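Local coordinates for protein 2-hydroxyisobutanoyl-CoA mutase large subunit (Aquincola tertiaricarbonis, PDB 4R3U) that catalyses, together with its cobalamin-binding small subunit HcmB, the isomerization of 2-hydroxyisobutyryl-CoA and (S)-3-hydroxybutyryl-CoA, at residues 115-119 with 120-124; 330-333 with 334-337; 476-479 with 480-484; 285-288 with 289-293. All coordinates share one frame; numbering follows the deposited sequence.

Interaction 1 of 4, residues 115-119 with 120-124; sequences KYLIA and QGQTG
Leu117 O and Ile118 O, two of the last carbonyls of helix 107-119, are taken up by amides of the turn that follows. Gln122 N reaches back to Leu117 O at 2.9 Å, and Gly121 N to Ile118 O at 3.0 Å. Tyr116 O receives Gln120 N at 2.9 Å, and the same amide makes a weak second bond to Leu117 O. CG of Gln120, anti to its carbonyl carbon (chi1 -63°), lies over one face of the Tyr116 ring as a CH-pi contact, 3.8 Å from the ring centroid; the bend at chi2 (-39°) brings NE2 to 3.5 Å from Tyr116 CE1. With an alanine in place of Tyr116, the chain of Gln120 is likely to be freer to turn and Glu390 O would lose its weak bond from the phenol. The amide of Gln122 lies across Leu117 CB, its NE2 3.4 Å away, and OE1 is satisfied by Gln100 N on strand 97-102. The carbonyl of Gln120 is held by Arg398 and Gln401. Gly121, at phi 112°, has backbone angles that a side chain would resist, and with the paired bonds it forms a Schellman motif, the helix stop leading to strand 125-128 of the barrel.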
loop_
_atom_site.group_PDB
_atom_site.type_symbol
_atom_site.label_atom_id
_atom_site.label_comp_id
_atom_site.label_asym_id
_atom_site.label_seq_id
_atom_site.Cartn_x
_atom_site.Cartn_y
_atom_site.Cartn_z
ATOM N N LYS A 115 -17.035 2.098 20.228
ATOM C CA LYS A 115 -18.278 1.749 19.521
ATOM C C LYS A 115 -18.211 2.098 18.047
ATOM O O LYS A 115 -18.565 1.253 17.222
ATOM C CB LYS A 115 -19.502 2.322 20.242
ATOM C CG LYS A 115 -19.654 1.698 21.628
ATOM C CD LYS A 115 -20.687 2.367 22.497
ATOM C CE LYS A 115 -21.007 1.519 23.704
ATOM N NZ LYS A 115 -21.670 2.324 24.771
ATOM N N TYR A 116 -17.666 3.287 17.705
ATOM C CA TYR A 116 -17.452 3.709 16.324
ATOM C C TYR A 116 -16.502 2.731 15.606
ATOM O O TYR A 116 -16.793 2.276 14.487
ATOM C CB TYR A 116 -16.857 5.126 16.268
ATOM C CG TYR A 116 -16.450 5.518 14.873
ATOM C CD1 TYR A 116 -17.395 5.959 13.947
ATOM C CD2 TYR A 116 -15.128 5.370 14.443
ATOM C CE1 TYR A 116 -17.030 6.283 12.638
ATOM C CE2 TYR A 116 -14.758 5.663 13.129
ATOM C CZ TYR A 116 -15.710 6.141 12.239
ATOM O OH TYR A 116 -15.355 6.476 10.960
ATOM N N LEU A 117 -15.337 2.462 16.241
ATOM C CA LEU A 117 -14.280 1.574 15.746
ATOM C C LEU A 117 -14.802 0.164 15.541
ATOM O O LEU A 117 -14.497 -0.443 14.513
ATOM C CB LEU A 117 -13.055 1.593 16.701
ATOM C CG LEU A 117 -12.269 2.909 16.787
ATOM C CD1 LEU A 117 -11.262 2.859 17.890
ATOM C CD2 LEU A 117 -11.611 3.262 15.448
ATOM N N ILE A 118 -15.619 -0.349 16.491
ATOM C CA ILE A 118 -16.282 -1.658 16.368
ATOM C C ILE A 118 -17.252 -1.664 15.167
ATOM O O ILE A 118 -17.211 -2.581 14.357
ATOM C CB ILE A 118 -16.921 -2.118 17.720
ATOM C CG1 ILE A 118 -15.775 -2.432 18.735
ATOM C CG2 ILE A 118 -17.870 -3.331 17.527
ATOM C CD1 ILE A 118 -16.144 -2.540 20.202
ATOM N N ALA A 119 -18.067 -0.636 15.022
ATOM C CA ALA A 119 -19.003 -0.503 13.895
ATOM C C ALA A 119 -18.249 -0.468 12.548
ATOM O O ALA A 119 -18.796 -0.918 11.552
ATOM C CB ALA A 119 -19.835 0.762 14.058
ATOM N N GLN A 120 -17.009 0.090 12.525
ATOM C CA GLN A 120 -16.144 0.154 11.342
ATOM C C GLN A 120 -15.356 -1.132 11.052
ATOM O O GLN A 120 -14.704 -1.223 10.012
ATOM C CB GLN A 120 -15.224 1.383 11.359
ATOM C CG GLN A 120 -15.941 2.741 11.318
ATOM C CD GLN A 120 -17.165 2.852 10.431
ATOM O OE1 GLN A 120 -17.232 2.380 9.305
ATOM N NE2 GLN A 120 -18.158 3.497 10.928
ATOM N N GLY A 121 -15.433 -2.119 11.943
ATOM C CA GLY A 121 -14.829 -3.426 11.719
ATOM C C GLY A 121 -13.658 -3.812 12.596
ATOM O O GLY A 121 -13.001 -4.817 12.306
ATOM N N GLN A 122 -13.368 -3.030 13.656
ATOM C CA GLN A 122 -12.304 -3.420 14.563
ATOM C C GLN A 122 -12.824 -4.643 15.384
ATOM O O GLN A 122 -14.010 -4.704 15.734
ATOM C CB GLN A 122 -11.864 -2.258 15.455
ATOM C CG GLN A 122 -12.253 -2.376 16.948
ATOM C CD GLN A 122 -11.533 -1.360 17.772
ATOM O OE1 GLN A 122 -10.370 -0.969 17.476
ATOM N NE2 GLN A 122 -12.196 -0.922 18.830
ATOM N N THR A 123 -11.921 -5.618 15.619
ATOM C CA THR A 123 -12.148 -6.914 16.259
ATOM C C THR A 123 -11.499 -7.055 17.643
ATOM O O THR A 123 -11.638 -8.087 18.303
ATOM C CB THR A 123 -11.792 -8.036 15.246
ATOM O OG1 THR A 123 -10.424 -7.908 14.853
ATOM C CG2 THR A 123 -12.685 -7.988 13.980
ATOM N N GLY A 124 -10.829 -5.999 18.083
ATOM C CA GLY A 124 -10.184 -5.903 19.390
ATOM C C GLY A 124 -10.118 -4.468 19.857
ATOM O O GLY A 124 -9.974 -3.574 19.038
#

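Interaction 2 of 4, residues 330-333 with 334-337; sequences ARNP and ESMR
Asn332 swings its CG opposite the backbone N (chi1 -178°), and this turns OD1 back over the chain to accept Glu334 N at 3.1 Å, an Asx turn across Pro333. The donor sits 37° above the amide plane. Two overlapping type I beta turns run through the same residues in the loop between helix 306-327 and strand 340-344: Ser335 N bonds to Asn332 O at 3.0 Å and Met336 N to Pro333 O at 3.0 Å, with Arg337 N a weak further donor to Pro333 O. Asn332 thus takes two successive amides, on OD1 and backbone O, and the first bond should restrain the rotation of its amide. The carboxylate of Glu334 is nearly parallel to the Asn332 amide, and Glu334 CB comes to 3.4 Å from Asn332 OD1. On another side of the turn Ala330 CB packs on Ser335 CB at 3.7 Å, while Ser335 OG is hydrogen-bonded to Asp290 of the preceding barrel loop. Arg337 sends NH2 to Pro294 O. Met336 lies against Met324 and Lys325 of helix 306-327; its bend at chi3 (-129°) brings the methyl back to the turn, CE resting 3.3 Å from Ala330 O and 3.3 Å from Asn332 O.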
loop_
_atom_site.group_PDB
_atom_site.type_symbol
_atom_site.label_atom_id
_atom_site.label_comp_id
_atom_site.label_asym_id
_atom_site.label_seq_id
_atom_site.Cartn_x
_atom_site.Cartn_y
_atom_site.Cartn_z
ATOM N N ALA A 330 12.241 -24.757 28.540
ATOM C CA ALA A 330 10.791 -24.888 28.383
ATOM C C ALA A 330 10.474 -26.210 27.681
ATOM O O ALA A 330 11.252 -26.662 26.827
ATOM C CB ALA A 330 10.230 -23.714 27.584
ATOM N N ARG A 331 9.377 -26.870 28.103
ATOM C CA ARG A 331 8.947 -28.144 27.527
ATOM C C ARG A 331 7.583 -28.057 26.827
ATOM O O ARG A 331 7.259 -28.937 26.026
ATOM C CB ARG A 331 9.011 -29.262 28.572
ATOM C CG ARG A 331 10.371 -29.328 29.225
ATOM C CD ARG A 331 10.623 -30.566 30.006
ATOM N NE ARG A 331 11.940 -30.565 30.632
ATOM C CZ ARG A 331 13.105 -30.622 29.983
ATOM N NH1 ARG A 331 13.135 -30.678 28.654
ATOM N NH2 ARG A 331 14.246 -30.664 30.659
ATOM N N ASN A 332 6.796 -27.001 27.125
ATOM C CA ASN A 332 5.490 -26.742 26.527
ATOM C C ASN A 332 5.754 -25.955 25.241
ATOM O O ASN A 332 6.377 -24.888 25.308
ATOM C CB ASN A 332 4.576 -25.944 27.504
ATOM C CG ASN A 332 3.148 -25.638 27.046
ATOM O OD1 ASN A 332 2.816 -25.589 25.853
ATOM N ND2 ASN A 332 2.276 -25.363 28.009
ATOM N N PRO A 333 5.295 -26.468 24.066
ATOM C CA PRO A 333 5.556 -25.768 22.792
ATOM C C PRO A 333 5.077 -24.323 22.732
ATOM O O PRO A 333 5.740 -23.501 22.088
ATOM C CB PRO A 333 4.869 -26.651 21.745
ATOM C CG PRO A 333 3.898 -27.478 22.518
ATOM C CD PRO A 333 4.554 -27.725 23.838
ATOM N N GLU A 334 3.969 -24.003 23.451
ATOM C CA GLU A 334 3.378 -22.652 23.555
ATOM C C GLU A 334 4.318 -21.660 24.237
ATOM O O GLU A 334 4.217 -20.449 24.000
ATOM C CB GLU A 334 2.038 -22.672 24.295
ATOM C CG GLU A 334 0.975 -23.571 23.685
ATOM C CD GLU A 334 -0.396 -23.309 24.268
ATOM O OE1 GLU A 334 -0.511 -23.215 25.511
ATOM O OE2 GLU A 334 -1.351 -23.157 23.475
ATOM N N SER A 335 5.248 -22.163 25.055
ATOM C CA SER A 335 6.273 -21.358 25.726
ATOM C C SER A 335 7.313 -20.851 24.707
ATOM O O SER A 335 8.011 -19.881 24.970
ATOM C CB SER A 335 6.993 -22.208 26.765
ATOM O OG SER A 335 6.139 -22.509 27.849
ATOM N N MET A 336 7.435 -21.545 23.563
ATOM C CA MET A 336 8.403 -21.217 22.526
ATOM C C MET A 336 7.778 -20.438 21.346
ATOM O O MET A 336 8.529 -19.876 20.535
ATOM C CB MET A 336 9.159 -22.488 22.081
ATOM C CG MET A 336 9.825 -23.221 23.245
ATOM S SD MET A 336 10.159 -24.959 22.895
ATOM C CE MET A 336 9.433 -25.686 24.291
ATOM N N ARG A 337 6.420 -20.361 21.274
ATOM C CA ARG A 337 5.760 -19.599 20.214
ATOM C C ARG A 337 5.499 -18.127 20.556
ATOM O O ARG A 337 4.695 -17.817 21.440
ATOM C CB ARG A 337 4.574 -20.322 19.520
ATOM C CG ARG A 337 3.383 -20.690 20.389
ATOM C CD ARG A 337 2.209 -19.737 20.237
ATOM N NE ARG A 337 1.211 -19.895 21.314
ATOM C CZ ARG A 337 1.281 -19.306 22.513
ATOM N NH1 ARG A 337 2.313 -18.531 22.822
ATOM N NH2 ARG A 337 0.320 -19.491 23.410
#

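Interaction 3 of 4, residues 476-479 with 480-484; sequences PVIG and VNRFV
Val477 to Val480 form a type II beta turn, with Ile478 extended and Gly479 at positive phi (94°), an angle at which a side chain would jam against the preceding carbonyl. Val477 O takes two amides, Val480 N at 3.0 Å and Asn481 N at 2.9 Å. Gly479 N in turn gives a 2.7 Å bond to Arg482 O, so the loop is tied from both directions. Asn481 closes the turn further: its CG lies between backbone N and carbonyl carbon (chi1 67°), and OD1 receives Val477 N at 2.7 Å in an almost straight bond, while ND2 is spent on Lys470 O and Lys475 O. A leucine in its place would probably leave Val477 N without its acceptor and those two carbonyls without their donor. Val477 and Val480 stand side by side, Val477 CG1 3.7 Å from Val480 CB, and both lie against Thr350. The loop also serves the subunit interface, since Arg482 NE makes a salt bridge to Glu405 of the second large subunit and Ile478 N bonds to Glu406 there. Ile478 CD1 touches Arg482 CB and CG and ends at the edge of the Phe483 ring, in its plane, 4.0 Å from Phe483 CD2.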
loop_
_atom_site.group_PDB
_atom_site.type_symbol
_atom_site.label_atom_id
_atom_site.label_comp_id
_atom_site.label_asym_id
_atom_site.label_seq_id
_atom_site.Cartn_x
_atom_site.Cartn_y
_atom_site.Cartn_z
ATOM N N PRO A 476 15.787 9.334 1.936
ATOM C CA PRO A 476 14.667 10.040 1.294
ATOM C C PRO A 476 13.407 10.003 2.137
ATOM O O PRO A 476 13.014 8.946 2.692
ATOM C CB PRO A 476 14.481 9.292 -0.038
ATOM C CG PRO A 476 15.646 8.338 -0.148
ATOM C CD PRO A 476 16.091 8.066 1.243
ATOM N N VAL A 477 12.814 11.191 2.306
ATOM C CA VAL A 477 11.545 11.366 3.018
ATOM C C VAL A 477 10.676 12.247 2.098
ATOM O O VAL A 477 10.900 13.459 1.991
ATOM C CB VAL A 477 11.651 11.855 4.493
ATOM C CG1 VAL A 477 10.262 12.022 5.110
ATOM C CG2 VAL A 477 12.478 10.886 5.331
ATOM N N ILE A 478 9.742 11.590 1.372
ATOM C CA ILE A 478 8.827 12.232 0.431
ATOM C C ILE A 478 7.992 13.309 1.180
ATOM O O ILE A 478 7.442 13.040 2.258
ATOM C CB ILE A 478 7.946 11.189 -0.356
ATOM C CG1 ILE A 478 8.746 10.002 -0.987
ATOM C CG2 ILE A 478 7.034 11.839 -1.368
ATOM C CD1 ILE A 478 9.914 10.309 -1.964
ATOM N N GLY A 479 7.982 14.519 0.625
ATOM C CA GLY A 479 7.273 15.659 1.189
ATOM C C GLY A 479 8.161 16.509 2.071
ATOM O O GLY A 479 7.875 17.696 2.263
ATOM N N VAL A 480 9.270 15.919 2.569
ATOM C CA VAL A 480 10.208 16.554 3.499
ATOM C C VAL A 480 11.548 16.996 2.837
ATOM O O VAL A 480 11.968 18.139 3.042
ATOM C CB VAL A 480 10.367 15.687 4.787
ATOM C CG1 VAL A 480 11.431 16.227 5.751
ATOM C CG2 VAL A 480 9.029 15.526 5.503
ATOM N N ASN A 481 12.192 16.099 2.054
ATOM C CA ASN A 481 13.463 16.367 1.388
ATOM C C ASN A 481 13.459 15.939 -0.074
ATOM O O ASN A 481 14.475 16.033 -0.767
ATOM C CB ASN A 481 14.639 15.742 2.164
ATOM C CG ASN A 481 14.723 14.231 2.234
ATOM O OD1 ASN A 481 14.055 13.493 1.505
ATOM N ND2 ASN A 481 15.585 13.738 3.115
ATOM N N ARG A 482 12.278 15.541 -0.542
ATOM C CA ARG A 482 11.985 14.975 -1.842
ATOM C C ARG A 482 10.574 15.372 -2.213
ATOM O O ARG A 482 9.638 15.223 -1.405
ATOM C CB ARG A 482 12.042 13.452 -1.693
ATOM C CG ARG A 482 12.789 12.708 -2.754
ATOM C CD ARG A 482 14.293 12.928 -2.801
ATOM N NE ARG A 482 14.847 12.219 -3.958
ATOM C CZ ARG A 482 14.603 12.513 -5.242
ATOM N NH1 ARG A 482 15.143 11.785 -6.210
ATOM N NH2 ARG A 482 13.814 13.532 -5.561
ATOM N N PHE A 483 10.417 15.878 -3.459
ATOM C CA PHE A 483 9.139 16.300 -4.035
ATOM C C PHE A 483 8.423 17.270 -3.107
ATOM O O PHE A 483 7.205 17.182 -2.932
ATOM C CB PHE A 483 8.273 15.082 -4.456
ATOM C CG PHE A 483 8.964 14.122 -5.401
ATOM C CD1 PHE A 483 9.039 14.389 -6.757
ATOM C CD2 PHE A 483 9.579 12.970 -4.923
ATOM C CE1 PHE A 483 9.766 13.555 -7.609
ATOM C CE2 PHE A 483 10.312 12.135 -5.779
ATOM C CZ PHE A 483 10.401 12.432 -7.114
ATOM N N VAL A 484 9.208 18.176 -2.479
ATOM C CA VAL A 484 8.744 19.185 -1.528
ATOM C C VAL A 484 7.846 20.150 -2.302
ATOM O O VAL A 484 8.159 20.499 -3.454
ATOM C CB VAL A 484 9.914 19.907 -0.779
ATOM C CG1 VAL A 484 9.414 20.851 0.292
ATOM C CG2 VAL A 484 10.881 18.909 -0.169
#

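Interaction 4 of 4, residues 285-288 with 289-293; sequences TGMH and VDEFA
His288 opens a type I beta turn that runs to Glu291, in the loop leading from helix 264-283 to strand 298-302 of the TIM barrel, and its side chain bonds to the amide two residues on. Its CB lies near Glu291 OE1. With CG anti to the backbone N (chi1 -172°), the ring folds back over the turn and brings ND1 to the Asp290 amide. ND1 accepts Asp290 N at 2.9 Å, the amide lying close to the ring plane, consistent with an unprotonated ND1. Beyond it, CE1 comes to 3.2 Å from Asp290 OD2; ring and carboxylate run side by side with their planes 38° apart, and the carboxylate has further partners, its OD1 bonded to Ser335 OG and its OD2 to Arg331 N. The histidine backbone is held too: Glu291 N bonds to His288 O at 2.9 Å, closing the turn, and Glu291 OE1 returns to accept His288 N at 3.3 Å, met from above the carboxylate plane. Glu291 thus bonds back to His288 through both backbone and side chain. Behind the turn, Phe292 packs against helices 264-283 and 226-243. Met287 SD forms a Met-aromatic contact with it, oblique to the ring and 4.9 Å from the centroid. Met287 CG touches both Glu291 CB (3.8 Å) and Phe292 CD1 (3.7 Å).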
loop_
_atom_site.group_PDB
_atom_site.type_symbol
_atom_site.label_atom_id
_atom_site.label_comp_id
_atom_site.label_asym_id
_atom_site.label_seq_id
_atom_site.Cartn_x
_atom_site.Cartn_y
_atom_site.Cartn_z
ATOM N N THR A 285 10.822 -16.981 41.687
ATOM C CA THR A 285 9.713 -17.210 42.641
ATOM C C THR A 285 9.398 -18.706 42.781
ATOM O O THR A 285 8.546 -19.084 43.586
ATOM C CB THR A 285 8.405 -16.496 42.173
ATOM O OG1 THR A 285 7.882 -17.165 41.019
ATOM C CG2 THR A 285 8.586 -15.013 41.897
ATOM N N GLY A 286 10.037 -19.529 41.962
ATOM C CA GLY A 286 9.795 -20.961 41.929
ATOM C C GLY A 286 8.741 -21.350 40.912
ATOM O O GLY A 286 8.385 -22.529 40.796
ATOM N N MET A 287 8.226 -20.356 40.158
ATOM C CA MET A 287 7.249 -20.592 39.096
ATOM C C MET A 287 8.007 -21.133 37.899
ATOM O O MET A 287 8.953 -20.495 37.445
ATOM C CB MET A 287 6.489 -19.312 38.723
ATOM C CG MET A 287 5.488 -19.535 37.618
ATOM S SD MET A 287 4.277 -18.233 37.430
ATOM C CE MET A 287 3.183 -18.652 38.780
ATOM N N HIS A 288 7.615 -22.322 37.416
ATOM C CA HIS A 288 8.224 -22.973 36.270
ATOM C C HIS A 288 7.864 -22.164 35.044
ATOM O O HIS A 288 6.729 -21.694 34.923
ATOM C CB HIS A 288 7.680 -24.410 36.136
ATOM C CG HIS A 288 8.368 -25.246 35.090
ATOM N ND1 HIS A 288 8.146 -25.044 33.734
ATOM C CD2 HIS A 288 9.229 -26.280 35.238
ATOM C CE1 HIS A 288 8.903 -25.933 33.108
ATOM N NE2 HIS A 288 9.570 -26.698 33.967
ATOM N N VAL A 289 8.831 -22.027 34.126
ATOM C CA VAL A 289 8.708 -21.327 32.839
ATOM C C VAL A 289 7.415 -21.667 32.098
ATOM O O VAL A 289 6.758 -20.765 31.573
ATOM C CB VAL A 289 9.939 -21.505 31.909
ATOM C CG1 VAL A 289 10.068 -20.324 30.956
ATOM C CG2 VAL A 289 11.230 -21.719 32.696
ATOM N N ASP A 290 7.037 -22.956 32.072
ATOM C CA ASP A 290 5.841 -23.409 31.354
ATOM C C ASP A 290 4.493 -22.976 31.974
ATOM O O ASP A 290 3.457 -23.055 31.310
ATOM C CB ASP A 290 5.924 -24.911 31.010
ATOM C CG ASP A 290 7.063 -25.285 30.068
ATOM O OD1 ASP A 290 7.344 -24.513 29.140
ATOM O OD2 ASP A 290 7.629 -26.388 30.226
ATOM N N GLU A 291 4.517 -22.460 33.219
ATOM C CA GLU A 291 3.312 -21.952 33.881
ATOM C C GLU A 291 2.940 -20.548 33.353
ATOM O O GLU A 291 1.802 -20.126 33.555
ATOM C CB GLU A 291 3.512 -21.860 35.406
ATOM C CG GLU A 291 3.653 -23.173 36.159
ATOM C CD GLU A 291 3.648 -22.992 37.667
ATOM O OE1 GLU A 291 4.663 -23.349 38.314
ATOM O OE2 GLU A 291 2.639 -22.470 38.200
ATOM N N PHE A 292 3.893 -19.804 32.734
ATOM C CA PHE A 292 3.655 -18.416 32.307
ATOM C C PHE A 292 4.134 -18.060 30.908
ATOM O O PHE A 292 3.492 -17.235 30.253
ATOM C CB PHE A 292 4.207 -17.420 33.359
ATOM C CG PHE A 292 5.716 -17.368 33.455
ATOM C CD1 PHE A 292 6.409 -18.266 34.263
ATOM C CD2 PHE A 292 6.447 -16.422 32.734
ATOM C CE1 PHE A 292 7.805 -18.230 34.336
ATOM C CE2 PHE A 292 7.843 -16.390 32.804
ATOM C CZ PHE A 292 8.511 -17.300 33.600
ATOM N N ALA A 293 5.242 -18.671 30.428
ATOM C CA ALA A 293 5.771 -18.419 29.080
ATOM C C ALA A 293 4.734 -18.515 27.951
ATOM O O ALA A 293 4.746 -17.625 27.075
ATOM C CB ALA A 293 6.972 -19.277 28.790
#

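Interactions 2 and 4 form one cluster, their centres 11 Å apart, in two successive helix-to-strand loops: Asp290 probably takes hydrogen bonds from Ser335 OG to OD1 (2.7 Å) and from Arg331 N to OD2 (2.8 Å). Of the two, interaction 2 comes nearer the bound 3-hydroxybutanoyl-CoA, the Arg337 side chain about 6 Å from it and that of Phe292 about 13 Å. Interaction 1 sits about 17 Å from interaction 2 between nearest atoms, with the side chain of Leu117 about 7 Å from 5'-deoxyadenosine. Interaction 3 is remote from interaction 4, centres 50 Å apart, and the side chain of Val480 is about 8 Å from bound cobalamin. Interactions 1 and 3 both touch the second large subunit.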